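Local atomic coordinates of twitching motility pilus retraction protein (Geobacter sulfurreducens PCA, PDB entry 5ZFQ), a protein that probably powers the retraction of type IV pili as a hexameric ATPase motor of the type II/IV secretion family. Residues V278-L286 with L319-Q327; A306-I316 with F339-S347. All coordinates share one frame; numbering follows the deposited sequence.

In the fold
Along the chain the four segments alternate: 278-286, 306-316, 319-327, then 339-347. Helix 275-285 of contact 1 runs into strand 286-296, which pairs antiparallel with strand 303-310 of contact 2. Helix 314-321 then serves both contacts, its beginning in contact 2 and its end in contact 1. Their centres lie about 15 Å apart, and they meet directly where Leu286 CD2 packs 3.9 Å from Met310 CE. Contact 2 lies at the strand that is outermost, within this chain, in the mixed sheet of the ATPase core, with no other chain of the assembly touching it. Contact 1, by contrast, borders a second subunit, so the region packed against that strand is continuous with the region facing the neighbouring subunit.

Contact 1: residues V278-L286 with L319-Q327; sequences VRAQLSFVL and LIREDKIHQ
Arg279 and Ile320 meet where the arginine chain passes over the last turn of helix 314-321, its methylenes CB, CG and CD running past Ile320 O. The chain bends at chi3 (-56°), and beyond that bend the guanidinium lies flat against Asp323: the carboxylate plane is only 12° from its own, and Asp323 CB sits 3.6 Å above its centre. Because Asp323 OD1 lies well out of the guanidinium plane, no N-H points at it, and the long salt bridge, Arg279 NH1 to Asp323 OD1 at 3.8 Å, is one of charge alone. Ile320 divides its branches between two leucines. CG2 touches Leu282 CB at 4.0 Å, whereas CD1 meets Leu286 CD2 with the two side chains crossing at about a right angle. Farther along, the aliphatic part of Arg321 runs past Ala280 and Ser283, with CB 3.7 Å from Ser283 OG. That hydroxyl is turned back on its own helix, giving a 2.6 Å hydrogen bond to Ala280 O, an oxygen that also accepts from Phe284 N. In the next shell, Arg317 NH1 bonds the carbonyls of Ser283 and Leu286, and Arg321 packs on Pro369 of the second subunit. Asp323, with positive phi, is placed by a Schellman motif in which Lys324 N bonds Leu319 O and Asp323 N bonds Ile320 O. The contact thus joins two helices of the ATPase core where a Schellman motif ends helix 314-321, beside a subunit interface.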
# COMPACT_ATOMS: atom_id res chain seq x y z
N VAL A 278 -8.95 -16.77 19.81
CA VAL A 278 -7.90 -16.18 20.61
C VAL A 278 -8.32 -16.11 22.07
O VAL A 278 -7.52 -16.38 22.97
CB VAL A 278 -7.51 -14.80 20.07
CG1 VAL A 278 -6.90 -13.92 21.16
CG2 VAL A 278 -6.56 -14.97 18.89
N ARG A 279 -9.58 -15.77 22.29
CA ARG A 279 -10.15 -15.82 23.63
C ARG A 279 -10.12 -17.24 24.23
O ARG A 279 -9.87 -17.41 25.43
CB ARG A 279 -11.59 -15.31 23.60
CG ARG A 279 -11.74 -13.80 23.46
CD ARG A 279 -13.15 -13.40 23.82
NE ARG A 279 -14.13 -14.11 23.01
CZ ARG A 279 -14.69 -13.58 21.93
NH1 ARG A 279 -14.37 -12.34 21.56
NH2 ARG A 279 -15.58 -14.29 21.22
N ALA A 280 -10.41 -18.24 23.40
CA ALA A 280 -10.38 -19.64 23.83
C ALA A 280 -8.97 -20.03 24.20
O ALA A 280 -8.74 -20.68 25.21
CB ALA A 280 -10.94 -20.56 22.75
N GLN A 281 -8.02 -19.60 23.37
CA GLN A 281 -6.60 -19.78 23.64
C GLN A 281 -6.17 -19.10 24.94
O GLN A 281 -5.49 -19.72 25.79
CB GLN A 281 -5.78 -19.23 22.49
CG GLN A 281 -5.44 -20.25 21.44
CD GLN A 281 -4.87 -19.61 20.20
OE1 GLN A 281 -5.48 -18.70 19.63
NE2 GLN A 281 -3.69 -20.05 19.79
N LEU A 282 -6.54 -17.83 25.08
CA LEU A 282 -6.14 -17.08 26.26
C LEU A 282 -6.68 -17.73 27.51
O LEU A 282 -5.99 -17.79 28.54
CB LEU A 282 -6.65 -15.65 26.18
CG LEU A 282 -5.75 -14.59 25.55
CD1 LEU A 282 -6.55 -13.30 25.42
CD2 LEU A 282 -4.50 -14.40 26.38
N SER A 283 -7.91 -18.23 27.43
CA SER A 283 -8.57 -18.79 28.61
C SER A 283 -7.80 -20.02 29.06
O SER A 283 -7.71 -20.30 30.26
CB SER A 283 -10.05 -19.13 28.34
OG SER A 283 -10.22 -20.05 27.28
N PHE A 284 -7.21 -20.71 28.09
CA PHE A 284 -6.48 -21.94 28.35
C PHE A 284 -5.06 -21.69 28.89
O PHE A 284 -4.65 -22.33 29.87
CB PHE A 284 -6.43 -22.78 27.05
CG PHE A 284 -5.54 -23.99 27.13
CD1 PHE A 284 -5.48 -24.77 28.30
CD2 PHE A 284 -4.78 -24.37 26.04
CE1 PHE A 284 -4.66 -25.89 28.38
CE2 PHE A 284 -3.95 -25.50 26.11
CZ PHE A 284 -3.90 -26.26 27.29
N VAL A 285 -4.32 -20.76 28.28
CA VAL A 285 -2.88 -20.67 28.52
C VAL A 285 -2.46 -19.55 29.49
O VAL A 285 -1.36 -19.62 30.07
CB VAL A 285 -2.08 -20.49 27.18
CG1 VAL A 285 -2.44 -21.55 26.16
CG2 VAL A 285 -2.29 -19.10 26.61
N LEU A 286 -3.31 -18.54 29.66
CA LEU A 286 -3.00 -17.41 30.55
C LEU A 286 -2.84 -17.89 31.98
O LEU A 286 -3.74 -18.55 32.51
CB LEU A 286 -4.10 -16.35 30.49
CG LEU A 286 -3.81 -14.90 30.87
CD1 LEU A 286 -2.58 -14.35 30.14
CD2 LEU A 286 -5.03 -14.04 30.58
N LEU A 319 -15.01 -16.43 31.97
CA LEU A 319 -15.26 -15.05 31.58
C LEU A 319 -14.51 -14.65 30.29
O LEU A 319 -15.09 -14.03 29.40
CB LEU A 319 -14.88 -14.09 32.71
CG LEU A 319 -15.76 -14.20 33.97
CD1 LEU A 319 -15.37 -13.11 34.97
CD2 LEU A 319 -17.25 -14.15 33.61
N ILE A 320 -13.23 -15.01 30.18
CA ILE A 320 -12.48 -14.70 28.96
C ILE A 320 -13.05 -15.41 27.72
O ILE A 320 -13.29 -14.77 26.70
CB ILE A 320 -10.98 -15.03 29.12
CG1 ILE A 320 -10.35 -14.08 30.14
CG2 ILE A 320 -10.24 -14.90 27.81
CD1 ILE A 320 -8.98 -14.48 30.61
N ARG A 321 -13.29 -16.71 27.82
CA ARG A 321 -13.78 -17.49 26.68
C ARG A 321 -15.18 -17.08 26.21
O ARG A 321 -15.49 -17.14 25.01
CB ARG A 321 -13.78 -18.97 27.02
CG ARG A 321 -13.71 -19.88 25.82
CD ARG A 321 -13.86 -21.32 26.23
NE ARG A 321 -15.09 -21.49 27.00
CZ ARG A 321 -15.12 -21.70 28.32
NH1 ARG A 321 -13.97 -21.79 29.01
NH2 ARG A 321 -16.30 -21.81 28.94
N GLU A 322 -16.03 -16.69 27.14
CA GLU A 322 -17.41 -16.35 26.81
C GLU A 322 -17.59 -14.84 26.57
O GLU A 322 -18.72 -14.35 26.51
CB GLU A 322 -18.37 -16.83 27.90
CG GLU A 322 -18.41 -18.36 28.12
CD GLU A 322 -18.81 -19.15 26.87
OE1 GLU A 322 -19.76 -18.72 26.17
OE2 GLU A 322 -18.18 -20.20 26.59
N ASP A 323 -16.46 -14.13 26.48
CA ASP A 323 -16.43 -12.73 26.07
C ASP A 323 -17.16 -11.81 27.06
O ASP A 323 -18.00 -11.00 26.69
CB ASP A 323 -17.01 -12.59 24.66
CG ASP A 323 -16.81 -11.22 24.07
OD1 ASP A 323 -15.86 -10.50 24.48
OD2 ASP A 323 -17.64 -10.86 23.19
N LYS A 324 -16.82 -11.96 28.33
CA LYS A 324 -17.35 -11.13 29.40
C LYS A 324 -16.17 -10.52 30.16
O LYS A 324 -16.13 -10.55 31.39
CB LYS A 324 -18.23 -11.96 30.35
CG LYS A 324 -19.71 -12.07 29.94
CD LYS A 324 -20.16 -10.93 28.99
CE LYS A 324 -21.56 -11.17 28.39
NZ LYS A 324 -21.62 -12.30 27.40
N ILE A 325 -15.21 -9.96 29.42
CA ILE A 325 -13.91 -9.59 29.96
C ILE A 325 -13.93 -8.48 31.04
O ILE A 325 -13.22 -8.57 32.05
CB ILE A 325 -12.97 -9.19 28.78
CG1 ILE A 325 -12.64 -10.45 27.97
CG2 ILE A 325 -11.68 -8.55 29.27
CD1 ILE A 325 -12.13 -10.19 26.56
N HIS A 326 -14.75 -7.46 30.84
CA HIS A 326 -14.98 -6.42 31.85
C HIS A 326 -15.24 -7.00 33.25
O HIS A 326 -14.73 -6.51 34.26
CB HIS A 326 -16.15 -5.52 31.42
CG HIS A 326 -17.42 -6.28 31.11
ND1 HIS A 326 -17.47 -7.33 30.21
CD2 HIS A 326 -18.68 -6.13 31.57
CE1 HIS A 326 -18.70 -7.79 30.14
NE2 HIS A 326 -19.46 -7.08 30.96
N GLN A 327 -16.02 -8.08 33.29
CA GLN A 327 -16.41 -8.74 34.54
C GLN A 327 -15.26 -9.38 35.33
O GLN A 327 -15.42 -9.68 36.51
CB GLN A 327 -17.46 -9.81 34.25
CG GLN A 327 -18.78 -9.27 33.72
CD GLN A 327 -19.90 -10.28 33.86
OE1 GLN A 327 -19.78 -11.25 34.61
NE2 GLN A 327 -20.99 -10.06 33.14

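Contact 2: residues A306-I316 with F339-S347; sequences ALEVMVPNPAI and FGMQTMNQS
Asn313 lies over one face of the Phe339 ring, its ND2 3.5 Å above the plane and offset toward the rim; amide and ring planes are 69° apart. Phe339 is poorly ordered, so this packing of the amide on the ring is less certain than the rest. The Gln342 amide donates within its own plane: NE2 bonds Leu307 O at 2.8 Å, although the donor stands above the plane of that carbonyl. Glu308 presents the anti side of its carboxylate, OE1 taking Met344 N at 2.7 Å; CG anti to the backbone N (chi1 163°) and an extended chain carry it there. Val309 and Gln342 form a single antiparallel hydrogen-bonded pair, and Ser347 OG accepts from Leu307 N in a nearly straight bond (171°). Beside the bridge, Met341 CE packs 3.5 Å from Met310 CG, the two chains side by side, and meets Ile316 CD1 tip to tip. Thr343 and Gln346 close a capping box at the start of helix 344-353. Glu308 OE2 also accepts from Ala259 N, at the start of helix 259-268. Replacing this glutamate by an alanine removes both acceptors and is likely to leave the amides of Met344 and Ala259 without their mates. One buried carboxylate therefore ties the beginnings of two helices to the edge strand, and their N-terminal dipoles would probably stabilise its negative charge.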
# COMPACT_ATOMS: atom_id res chain seq x y z
N ALA A 306 3.25 0.23 42.19
CA ALA A 306 1.85 -0.06 42.31
C ALA A 306 1.63 -1.20 41.33
O ALA A 306 2.08 -1.17 40.22
CB ALA A 306 1.00 1.13 42.02
N LEU A 307 0.88 -2.18 41.73
CA LEU A 307 0.81 -3.39 40.95
C LEU A 307 -0.59 -4.01 40.96
O LEU A 307 -1.17 -4.26 42.03
CB LEU A 307 1.84 -4.40 41.46
CG LEU A 307 1.90 -5.81 40.87
CD1 LEU A 307 2.59 -5.85 39.50
CD2 LEU A 307 2.56 -6.73 41.88
N GLU A 308 -1.08 -4.34 39.79
CA GLU A 308 -2.33 -5.01 39.68
C GLU A 308 -1.97 -6.40 39.25
O GLU A 308 -1.25 -6.58 38.32
CB GLU A 308 -3.20 -4.32 38.66
CG GLU A 308 -4.35 -5.18 38.20
CD GLU A 308 -5.56 -4.41 37.79
OE1 GLU A 308 -6.21 -3.84 38.64
OE2 GLU A 308 -5.88 -4.40 36.63
N VAL A 309 -2.46 -7.40 39.96
CA VAL A 309 -2.19 -8.79 39.63
C VAL A 309 -3.44 -9.59 39.39
O VAL A 309 -4.29 -9.64 40.22
CB VAL A 309 -1.48 -9.50 40.78
CG1 VAL A 309 -1.14 -10.92 40.43
CG2 VAL A 309 -0.25 -8.76 41.21
N MET A 310 -3.53 -10.26 38.27
CA MET A 310 -4.65 -11.12 37.98
C MET A 310 -4.19 -12.56 37.83
O MET A 310 -3.42 -12.85 36.97
CB MET A 310 -5.29 -10.70 36.69
CG MET A 310 -6.64 -11.30 36.42
SD MET A 310 -6.73 -12.87 35.62
CE MET A 310 -5.93 -12.65 34.08
N VAL A 311 -4.71 -13.45 38.66
CA VAL A 311 -4.38 -14.85 38.58
C VAL A 311 -5.64 -15.55 38.16
O VAL A 311 -6.61 -15.53 38.85
CB VAL A 311 -3.95 -15.42 39.92
CG1 VAL A 311 -3.45 -16.83 39.73
CG2 VAL A 311 -2.83 -14.60 40.50
N PRO A 312 -5.58 -16.21 36.94
CA PRO A 312 -6.82 -16.85 36.52
C PRO A 312 -7.30 -18.02 37.33
O PRO A 312 -6.53 -18.70 37.93
CB PRO A 312 -6.49 -17.34 35.12
CG PRO A 312 -5.53 -16.36 34.64
CD PRO A 312 -4.62 -16.33 35.77
N ASN A 313 -8.61 -18.21 37.34
CA ASN A 313 -9.24 -19.29 38.05
C ASN A 313 -10.35 -19.83 37.20
O ASN A 313 -10.68 -19.24 36.22
CB ASN A 313 -9.70 -18.90 39.44
CG ASN A 313 -10.68 -17.76 39.43
OD1 ASN A 313 -11.39 -17.53 38.49
ND2 ASN A 313 -10.71 -17.06 40.52
N PRO A 314 -10.91 -20.97 37.54
CA PRO A 314 -11.98 -21.46 36.65
C PRO A 314 -12.95 -20.35 36.23
O PRO A 314 -13.25 -20.23 35.04
CB PRO A 314 -12.69 -22.49 37.52
CG PRO A 314 -11.61 -23.04 38.36
CD PRO A 314 -10.70 -21.89 38.67
N ALA A 315 -13.37 -19.54 37.20
CA ALA A 315 -14.37 -18.50 36.98
C ALA A 315 -13.94 -17.46 35.94
O ALA A 315 -14.77 -16.97 35.16
CB ALA A 315 -14.71 -17.80 38.30
N ILE A 316 -12.65 -17.13 35.93
CA ILE A 316 -12.10 -16.10 35.03
C ILE A 316 -11.84 -16.65 33.63
O ILE A 316 -12.09 -15.98 32.63
CB ILE A 316 -10.80 -15.48 35.62
CG1 ILE A 316 -11.17 -14.60 36.82
CG2 ILE A 316 -10.00 -14.71 34.56
CD1 ILE A 316 -10.02 -13.88 37.47
N PHE A 339 -6.10 -16.53 45.92
CA PHE A 339 -5.24 -16.43 44.75
C PHE A 339 -4.15 -15.37 44.73
O PHE A 339 -3.33 -15.39 43.86
CB PHE A 339 -6.07 -16.21 43.50
CG PHE A 339 -7.09 -17.27 43.25
CD1 PHE A 339 -6.82 -18.29 42.39
CD2 PHE A 339 -8.31 -17.21 43.85
CE1 PHE A 339 -7.76 -19.25 42.14
CE2 PHE A 339 -9.25 -18.16 43.62
CZ PHE A 339 -8.98 -19.19 42.77
N GLY A 340 -4.14 -14.46 45.68
CA GLY A 340 -3.13 -13.44 45.70
C GLY A 340 -3.38 -12.32 44.72
O GLY A 340 -2.55 -11.46 44.58
N MET A 341 -4.52 -12.32 44.07
CA MET A 341 -4.82 -11.27 43.13
C MET A 341 -5.02 -9.96 43.84
O MET A 341 -5.39 -9.94 44.97
CB MET A 341 -6.12 -11.56 42.41
CG MET A 341 -6.29 -12.95 41.90
SD MET A 341 -7.75 -13.06 40.90
CE MET A 341 -7.47 -11.76 39.78
N GLN A 342 -4.76 -8.86 43.17
CA GLN A 342 -5.01 -7.57 43.72
C GLN A 342 -5.32 -6.63 42.62
O GLN A 342 -4.72 -6.69 41.60
CB GLN A 342 -3.83 -7.06 44.50
CG GLN A 342 -2.52 -7.12 43.77
CD GLN A 342 -1.34 -6.80 44.64
OE1 GLN A 342 -1.05 -7.50 45.57
NE2 GLN A 342 -0.64 -5.76 44.30
N THR A 343 -6.26 -5.73 42.83
CA THR A 343 -6.54 -4.69 41.85
C THR A 343 -5.55 -3.54 42.04
O THR A 343 -4.93 -3.41 43.10
CB THR A 343 -7.98 -4.15 41.96
OG1 THR A 343 -8.17 -3.56 43.25
CG2 THR A 343 -9.01 -5.26 41.76
N MET A 344 -5.43 -2.71 41.00
CA MET A 344 -4.68 -1.48 41.07
C MET A 344 -5.21 -0.62 42.22
O MET A 344 -4.42 -0.07 42.99
CB MET A 344 -4.75 -0.71 39.74
CG MET A 344 -3.95 0.57 39.75
SD MET A 344 -2.19 0.26 40.14
CE MET A 344 -1.67 -0.71 38.73
N ASN A 345 -6.53 -0.52 42.35
CA ASN A 345 -7.11 0.23 43.46
C ASN A 345 -6.71 -0.38 44.81
O ASN A 345 -6.37 0.36 45.73
CB ASN A 345 -8.64 0.32 43.35
CG ASN A 345 -9.10 1.61 42.65
OD1 ASN A 345 -8.31 2.55 42.46
ND2 ASN A 345 -10.37 1.66 42.27
N GLN A 346 -6.73 -1.71 44.94
CA GLN A 346 -6.30 -2.33 46.19
C GLN A 346 -4.85 -2.00 46.47
O GLN A 346 -4.50 -1.65 47.59
CB GLN A 346 -6.52 -3.85 46.16
CG GLN A 346 -7.98 -4.23 46.34
CD GLN A 346 -8.26 -5.71 46.13
OE1 GLN A 346 -7.60 -6.37 45.33
NE2 GLN A 346 -9.27 -6.22 46.83
N SER A 347 -4.00 -2.09 45.44
CA SER A 347 -2.58 -1.75 45.57
C SER A 347 -2.39 -0.30 45.99
O SER A 347 -1.64 -0.02 46.92
CB SER A 347 -1.84 -2.01 44.25
OG SER A 347 -0.44 -1.82 44.40